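Local coordinates for FOP (Homo sapiens, PDB 2D68), which is required for anchoring microtubules to the centrosome and for ciliation, and forms a homodimer through its N-terminal domain, at the interface of chains A and B. Coordinates in Å, arbitrary orientation; residue numbers count along the deposited sequence, not the author numbering. Chains: chain A/B, FOP.

The interface of chains A and B. Residues chain A 61, 63, 77; chain B 79, 82.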
loop_
_atom_site.group_PDB
_atom_site.type_symbol
_atom_site.label_atom_id
_atom_site.label_comp_id
_atom_site.label_asym_id
_atom_site.label_seq_id
_atom_site.Cartn_x
_atom_site.Cartn_y
_atom_site.Cartn_z
ATOM N N LEU A 61 -1.373 -1.806 -14.491
ATOM C CA LEU A 61 -2.442 -1.036 -13.868
ATOM C C LEU A 61 -3.074 -0.040 -14.822
ATOM O O LEU A 61 -3.934 0.742 -14.423
ATOM C CB LEU A 61 -1.902 -0.283 -12.662
ATOM C CG LEU A 61 -1.449 -1.191 -11.514
ATOM C CD1 LEU A 61 -0.692 -0.384 -10.505
ATOM C CD2 LEU A 61 -2.655 -1.879 -10.871
ATOM N N ILE A 63 -1.745 2.537 -16.177
ATOM C CA ILE A 63 -1.321 3.891 -15.836
ATOM C C ILE A 63 -0.248 4.320 -16.837
ATOM O O ILE A 63 0.805 3.679 -16.969
ATOM C CB ILE A 63 -0.791 3.972 -14.365
ATOM C CG1 ILE A 63 -1.921 3.705 -13.371
ATOM C CG2 ILE A 63 -0.153 5.342 -14.062
ATOM C CD1 ILE A 63 -1.456 3.468 -11.944
ATOM N N GLU A 77 -1.839 7.515 -7.937
ATOM C CA GLU A 77 -2.638 7.674 -9.147
ATOM C C GLU A 77 -3.955 6.905 -9.027
ATOM O O GLU A 77 -5.025 7.405 -9.387
ATOM C CB GLU A 77 -1.841 7.218 -10.369
ATOM C CG GLU A 77 -2.621 7.276 -11.672
ATOM C CD GLU A 77 -2.750 8.672 -12.270
ATOM O OE1 GLU A 77 -2.476 9.697 -11.587
ATOM O OE2 GLU A 77 -3.159 8.725 -13.453
ATOM N N ILE B 79 -7.876 -2.609 -5.598
ATOM C CA ILE B 79 -7.284 -3.070 -6.844
ATOM C C ILE B 79 -8.262 -3.902 -7.706
ATOM O O ILE B 79 -8.248 -3.795 -8.938
ATOM C CB ILE B 79 -5.928 -3.766 -6.593
ATOM C CG1 ILE B 79 -4.874 -2.736 -6.148
ATOM C CG2 ILE B 79 -5.463 -4.532 -7.821
ATOM C CD1 ILE B 79 -4.747 -1.503 -7.049
ATOM N N TRP B 82 -10.229 -1.322 -9.584
ATOM C CA TRP B 82 -9.428 -0.378 -10.381
ATOM C C TRP B 82 -9.360 -0.851 -11.833
ATOM O O TRP B 82 -9.659 -0.076 -12.761
ATOM C CB TRP B 82 -8.017 -0.220 -9.775
ATOM C CG TRP B 82 -7.095 0.579 -10.657
ATOM C CD1 TRP B 82 -6.052 0.110 -11.386
ATOM C CD2 TRP B 82 -7.183 1.977 -10.917
ATOM N NE1 TRP B 82 -5.459 1.146 -12.098
ATOM C CE2 TRP B 82 -6.143 2.302 -11.818
ATOM C CE3 TRP B 82 -8.051 2.984 -10.486
ATOM C CZ2 TRP B 82 -5.944 3.611 -12.292
ATOM C CZ3 TRP B 82 -7.854 4.281 -10.951
ATOM C CH2 TRP B 82 -6.805 4.577 -11.854
ATOM O OXT TRP B 82 -8.996 -2.006 -12.122
#
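B:Trp82, the last residue of this fragment, reaches across the dimer interface to A:Leu61, the indole N-H meeting a backbone carbonyl in this LisH-containing FOP N-terminal dimerisation domain, an alpha-helical bundle. The two-fold symmetry of the homodimer repeats the arrangement with the chains exchanged. The hydrogen bond runs from B:Trp82 NE1 to A:Leu61 O over 2.8 Å, with 151° at the hydrogen. The nitrogen lies in the carbonyl plane and approaches one lone pair of the oxygen, while that oxygen stands somewhat out of the indole plane, tilted by 19°. Because the acceptor is a main-chain oxygen, the bond itself probably depends on the course of the loop just after helix 54-60 more than on the side chain at that position.

The leucine side chain adds an apolar contact near the pyrrole carbon of the indole: its methyl CD2, raised from the ring plane, lies 4.0 Å from B:Trp82 CD1. Its CB also comes near, 3.9 Å from B:Trp82 NE1. Both carbons lie on the face opposite to the side towards which the carbonyl oxygen is tilted. The two side chains cross at about a right angle. In B:Trp82, with CG anti to the backbone N (chi1 172°) and beside the carbonyl carbon, the indole points to chain A.

Farther along the ring, the benzo portion has looser neighbours. A:Ile63 brings CG1 to 4.2 Å from B:Trp82 CZ2, and the backbone O of A:Glu77, in helix 74-81, lies 4.2 Å from B:Trp82 CH2. On the chain B side, B:Ile79 in helix 74-80 is a peripheral neighbour, its CD1 no nearer than 4.4 Å to A:Leu61 CD2.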